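Local coordinates for segregation and condensation protein B (Chlorobium tepidum TLS, PDB 1T6S) that takes part in chromosome partitioning, probably as a winged-helix subunit of the bacterial SMC condensin complex during cell division, at residues A[7-12]-A[42-47]; A[139-142]-A[148-151]. All blocks are in the same frame, centred on the assembly; numbering follows the deposited sequence.

Overall arrangement
Interactions 1 and 2 lie at the two ends of an elongated chain, on opposite sides of its centre. Their centres are about 60 Å apart and their nearest atoms about 45 Å apart. They come in series: interaction 1 joins helices 2-18 and 38-55 near the N-terminus, and interaction 2 closes the hairpin of strands 135-140 and 148-152 near the C-terminus. They share no helix, strand or sheet. Each belongs to its own group of helices with a small antiparallel sheet, consistent with two winged-helix units in one chain. Interaction 1 is buried within its unit, whereas interaction 2 is a surface contact that also meets the second subunit.

Interaction 1: residues A[7-12]-A[42-47]; sequences QLLRSL and QEAVDE. With NO3 (nitrate ion), chain H.
Leu9 reaches from helix 7-12 with both methyls and straddles two residues of helix 42-47. Its CD1 presses on Ala44 CB at 3.4 Å, tighter than usual for two carbons. Its CD2 meets the Glu47 side chain, lying 3.3 Å from Glu47 CD. The two side chains cross at about a right angle. Glu47 has CG anti to its backbone N (chi1 177°) and runs out extended, which carries CG and the carboxylate carbon across this methyl. Its OE1 forms a salt bridge with Arg5, earlier on the helix of Leu9. Leu12, one turn after Leu9, brings CD1 to 3.6 Å from Ala44 CB, leaving this small side chain touched by two leucines. Away from Leu9, Gln42 bends at chi2 and hydrogen-bonds Asp46 OD1 through NE2 at 2.9 Å, from above the carboxylate plane. The same NE2 gives a nearly straight but long hydrogen bond, 3.2 Å, to O3 of a nitrate ion, probably from the crystallisation liquor, and a weak one to its O1. Gln42 OE1 is hydrogen-bonded to Tyr68 OH. A leucine in place of Gln42 would probably leave Asp46 OD1 and Tyr68 OH without their amide partner. The axes of segments 7-12 and 42-47 cross at -85°, 10.2 Å apart at their closest. This near-perpendicular packing beside strands 59-64 and 67-72 is consistent with a winged helix-turn-helix domain.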
loop_
_atom_site.group_PDB
_atom_site.type_symbol
_atom_site.label_atom_id
_atom_site.label_comp_id
_atom_site.label_asym_id
_atom_site.label_seq_id
_atom_site.Cartn_x
_atom_site.Cartn_y
_atom_site.Cartn_z
ATOM N N GLN A 7 -16.064 36.873 14.612
ATOM C CA GLN A 7 -14.696 36.425 14.797
ATOM C C GLN A 7 -14.693 34.917 15.083
ATOM O O GLN A 7 -13.838 34.186 14.597
ATOM C CB GLN A 7 -14.042 37.196 15.942
ATOM C CG GLN A 7 -12.618 36.787 16.248
ATOM C CD GLN A 7 -11.638 37.088 15.118
ATOM O OE1 GLN A 7 -10.475 36.686 15.180
ATOM N NE2 GLN A 7 -12.099 37.801 14.085
ATOM N N LEU A 8 -15.665 34.463 15.866
ATOM C CA LEU A 8 -15.789 33.053 16.190
ATOM C C LEU A 8 -16.090 32.286 14.901
ATOM O O LEU A 8 -15.613 31.165 14.694
ATOM C CB LEU A 8 -16.940 32.830 17.167
ATOM C CG LEU A 8 -16.731 31.967 18.409
ATOM C CD1 LEU A 8 -18.114 31.561 18.878
ATOM C CD2 LEU A 8 -15.872 30.722 18.137
ATOM N N LEU A 9 -16.887 32.899 14.034
ATOM C CA LEU A 9 -17.250 32.263 12.782
ATOM C C LEU A 9 -15.994 32.144 11.915
ATOM O O LEU A 9 -15.741 31.090 11.318
ATOM C CB LEU A 9 -18.349 33.067 12.075
ATOM C CG LEU A 9 -19.561 32.286 11.536
ATOM C CD1 LEU A 9 -20.211 31.463 12.642
ATOM C CD2 LEU A 9 -20.574 33.267 10.960
ATOM N N ARG A 10 -15.201 33.213 11.873
ATOM C CA ARG A 10 -13.953 33.223 11.110
ATOM C C ARG A 10 -12.966 32.171 11.629
ATOM O O ARG A 10 -12.257 31.516 10.848
ATOM C CB ARG A 10 -13.324 34.626 11.143
ATOM C CG ARG A 10 -13.931 35.580 10.096
ATOM C CD ARG A 10 -13.647 37.057 10.398
ATOM N NE ARG A 10 -12.218 37.340 10.529
ATOM C CZ ARG A 10 -11.362 37.437 9.515
ATOM N NH1 ARG A 10 -11.771 37.284 8.261
ATOM N NH2 ARG A 10 -10.084 37.685 9.763
ATOM N N SER A 11 -12.925 32.004 12.945
ATOM C CA SER A 11 -12.046 30.997 13.542
ATOM C C SER A 11 -12.483 29.587 13.122
ATOM O O SER A 11 -11.648 28.733 12.826
ATOM C CB SER A 11 -12.067 31.109 15.058
ATOM O OG SER A 11 -11.692 32.420 15.443
ATOM N N LEU A 12 -13.789 29.333 13.119
ATOM C CA LEU A 12 -14.270 28.022 12.707
ATOM C C LEU A 12 -13.850 27.766 11.269
ATOM O O LEU A 12 -13.363 26.679 10.934
ATOM C CB LEU A 12 -15.788 27.935 12.809
ATOM C CG LEU A 12 -16.389 27.889 14.221
ATOM C CD1 LEU A 12 -17.912 27.990 14.114
ATOM C CD2 LEU A 12 -15.991 26.611 14.942
ATOM N N GLN A 42 -23.654 23.583 14.252
ATOM C CA GLN A 42 -24.217 23.361 12.927
ATOM C C GLN A 42 -24.783 24.656 12.356
ATOM O O GLN A 42 -24.718 24.889 11.147
ATOM C CB GLN A 42 -25.317 22.299 12.993
ATOM C CG GLN A 42 -25.907 21.968 11.635
ATOM C CD GLN A 42 -24.842 21.496 10.650
ATOM O OE1 GLN A 42 -24.175 20.481 10.868
ATOM N NE2 GLN A 42 -24.677 22.243 9.563
ATOM N N GLU A 43 -25.340 25.487 13.241
ATOM C CA GLU A 43 -25.927 26.782 12.871
ATOM C C GLU A 43 -24.838 27.741 12.394
ATOM O O GLU A 43 -25.064 28.551 11.498
ATOM C CB GLU A 43 -26.655 27.374 14.085
ATOM C CG GLU A 43 -27.872 28.222 13.778
ATOM C CD GLU A 43 -28.795 28.399 14.999
ATOM O OE1 GLU A 43 -28.375 29.055 15.995
ATOM O OE2 GLU A 43 -29.941 27.872 14.960
ATOM N N ALA A 44 -23.655 27.656 12.999
ATOM C CA ALA A 44 -22.545 28.522 12.607
ATOM C C ALA A 44 -22.046 28.049 11.248
ATOM O O ALA A 44 -21.726 28.853 10.376
ATOM C CB ALA A 44 -21.425 28.448 13.644
ATOM N N VAL A 45 -21.984 26.735 11.074
ATOM C CA VAL A 45 -21.539 26.163 9.818
ATOM C C VAL A 45 -22.520 26.537 8.708
ATOM O O VAL A 45 -22.097 26.852 7.602
ATOM C CB VAL A 45 -21.417 24.631 9.936
ATOM C CG1 VAL A 45 -21.236 24.001 8.566
ATOM C CG2 VAL A 45 -20.240 24.291 10.834
ATOM N N ASP A 46 -23.824 26.503 9.005
ATOM C CA ASP A 46 -24.842 26.874 8.013
ATOM C C ASP A 46 -24.634 28.310 7.536
ATOM O O ASP A 46 -24.744 28.584 6.341
ATOM C CB ASP A 46 -26.267 26.751 8.584
ATOM C CG ASP A 46 -26.680 25.310 8.861
ATOM O OD1 ASP A 46 -26.107 24.376 8.268
ATOM O OD2 ASP A 46 -27.607 25.109 9.675
ATOM N N GLU A 47 -24.342 29.222 8.464
ATOM C CA GLU A 47 -24.119 30.623 8.103
ATOM C C GLU A 47 -22.941 30.764 7.138
ATOM O O GLU A 47 -23.034 31.482 6.139
ATOM C CB GLU A 47 -23.883 31.487 9.355
ATOM C CG GLU A 47 -23.572 32.955 9.029
ATOM C CD GLU A 47 -23.719 33.905 10.222
ATOM O OE1 GLU A 47 -24.142 33.451 11.316
ATOM O OE2 GLU A 47 -23.417 35.122 10.053
HETATM N N NO3 H . -23.586 20.504 6.731
HETATM O O1 NO3 H . -24.685 21.059 6.580
HETATM O O2 NO3 H . -23.469 19.402 6.268
HETATM O O3 NO3 H . -22.735 21.115 7.329
#

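Interaction 2: residues A[139-142]-A[148-151]; sequences GRAD and LQYG. With NO3 (nitrate ion), chain V.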
loop_
_atom_site.group_PDB
_atom_site.type_symbol
_atom_site.label_atom_id
_atom_site.label_comp_id
_atom_site.label_asym_id
_atom_site.label_seq_id
_atom_site.Cartn_x
_atom_site.Cartn_y
_atom_site.Cartn_z
ATOM N N GLY A 139 11.437 -18.136 -4.251
ATOM C CA GLY A 139 12.127 -19.290 -4.802
ATOM C C GLY A 139 11.899 -19.421 -6.301
ATOM O O GLY A 139 11.603 -18.431 -6.958
ATOM N N ARG A 140 12.048 -20.634 -6.833
ATOM C CA ARG A 140 11.846 -20.904 -8.257
ATOM C C ARG A 140 10.847 -22.034 -8.439
ATOM O O ARG A 140 10.909 -23.063 -7.750
ATOM C CB ARG A 140 13.175 -21.260 -8.933
ATOM C CG ARG A 140 14.096 -20.058 -9.162
ATOM C CD ARG A 140 15.389 -20.471 -9.848
ATOM N NE ARG A 140 16.379 -19.397 -9.895
ATOM C CZ ARG A 140 16.349 -18.379 -10.753
ATOM N NH1 ARG A 140 15.378 -18.289 -11.649
ATOM N NH2 ARG A 140 17.297 -17.452 -10.720
ATOM N N ALA A 141 9.921 -21.849 -9.372
ATOM C CA ALA A 141 8.894 -22.855 -9.608
ATOM C C ALA A 141 9.439 -24.095 -10.279
ATOM O O ALA A 141 10.423 -24.039 -11.015
ATOM C CB ALA A 141 7.764 -22.272 -10.456
ATOM N N ASP A 142 8.775 -25.216 -10.028
ATOM C CA ASP A 142 9.172 -26.471 -10.632
ATOM C C ASP A 142 8.467 -26.580 -11.959
ATOM O O ASP A 142 7.478 -27.296 -12.093
ATOM C CB ASP A 142 8.797 -27.638 -9.730
ATOM C CG ASP A 142 9.973 -28.129 -8.931
ATOM O OD1 ASP A 142 10.958 -28.569 -9.562
ATOM O OD2 ASP A 142 9.935 -28.063 -7.684
ATOM N N LEU A 148 11.182 -17.536 -11.438
ATOM C CA LEU A 148 11.112 -16.997 -10.086
ATOM C C LEU A 148 9.666 -16.912 -9.621
ATOM O O LEU A 148 8.766 -16.605 -10.417
ATOM C CB LEU A 148 11.725 -15.593 -10.055
ATOM C CG LEU A 148 13.221 -15.498 -10.387
ATOM C CD1 LEU A 148 13.676 -14.040 -10.489
ATOM C CD2 LEU A 148 13.985 -16.218 -9.288
ATOM N N GLN A 149 9.454 -17.197 -8.336
ATOM C CA GLN A 149 8.134 -17.129 -7.702
ATOM C C GLN A 149 8.181 -15.957 -6.755
ATOM O O GLN A 149 9.218 -15.703 -6.138
ATOM C CB GLN A 149 7.854 -18.392 -6.890
ATOM C CG GLN A 149 7.852 -19.662 -7.697
ATOM C CD GLN A 149 7.742 -20.872 -6.809
ATOM O OE1 GLN A 149 8.616 -21.120 -5.979
ATOM N NE2 GLN A 149 6.660 -21.625 -6.964
ATOM N N TYR A 150 7.070 -15.241 -6.625
ATOM C CA TYR A 150 7.029 -14.078 -5.737
ATOM C C TYR A 150 6.038 -14.205 -4.604
ATOM O O TYR A 150 5.094 -14.982 -4.683
ATOM C CB TYR A 150 6.720 -12.810 -6.531
ATOM C CG TYR A 150 7.703 -12.545 -7.642
ATOM C CD1 TYR A 150 7.540 -13.117 -8.904
ATOM C CD2 TYR A 150 8.830 -11.768 -7.416
ATOM C CE1 TYR A 150 8.494 -12.915 -9.912
ATOM C CE2 TYR A 150 9.774 -11.571 -8.410
ATOM C CZ TYR A 150 9.602 -12.145 -9.650
ATOM O OH TYR A 150 10.563 -11.949 -10.611
ATOM N N GLY A 151 6.274 -13.435 -3.547
ATOM C CA GLY A 151 5.388 -13.439 -2.393
ATOM C C GLY A 151 5.416 -12.037 -1.804
ATOM O O GLY A 151 6.287 -11.254 -2.162
HETATM N N NO3 V . 19.227 -19.782 -7.935
HETATM O O1 NO3 V . 18.030 -19.786 -7.587
HETATM O O2 NO3 V . 19.481 -19.329 -9.009
HETATM O O3 NO3 V . 20.040 -20.237 -7.161
#
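Arg140 and Leu148 both carry CG anti to the carbonyl carbon (chi1 -75° and -64°), and this sends the two side chains out side by side, pointing the same way. Arg140 then runs extended to NE. Its guanidinium takes Leu148 CD2 over one face, offset toward the rim, with that methyl 3.4 Å from Arg140 NH1. A nitrate ion, probably from the crystallisation liquor, sits at the guanidinium edge, near its plane. Arg140 NE gives it the main hydrogen bond, 2.9 Å to O1. Weak bonds from NE and NH2 go to its O2. His62 of the second subunit is also hydrogen-bonded to this nitrate through ND1, and Ile64 of that subunit packs on both Arg140 and Leu148. Arg140 NH1 hydrogen-bonds the carbonyl O of Arg146, which further limits how the flat group can turn.

Beneath these side chains lies an antiparallel beta hairpin, in keeping with the wing of a winged-helix domain. Arg140 and Leu148 form a non-hydrogen-bonded pair, with CA atoms 4.4 Å apart. Next to them, Gln149 N donates a hydrogen bond to Gly139 O at 2.8 Å, with the donor lying above the carbonyl plane. Gly139 O also receives a CA-H contact from Leu148. At the phi and psi of Gly139, a CB would jam against the preceding carbonyl oxygen. Gly139 N is buried here with no partner in the model.

Gln149 leaves from the sheet face opposite to Arg140 and Leu148, and its extended chain lies against the backbone where strand 135-140 ends. Gln149 CG is 3.4 Å from Ala141 N, and Gln149 NE2 is 3.7 Å from Ala141 CB. Thr110 of the neighbouring strand touches both Ala141 and Gln149.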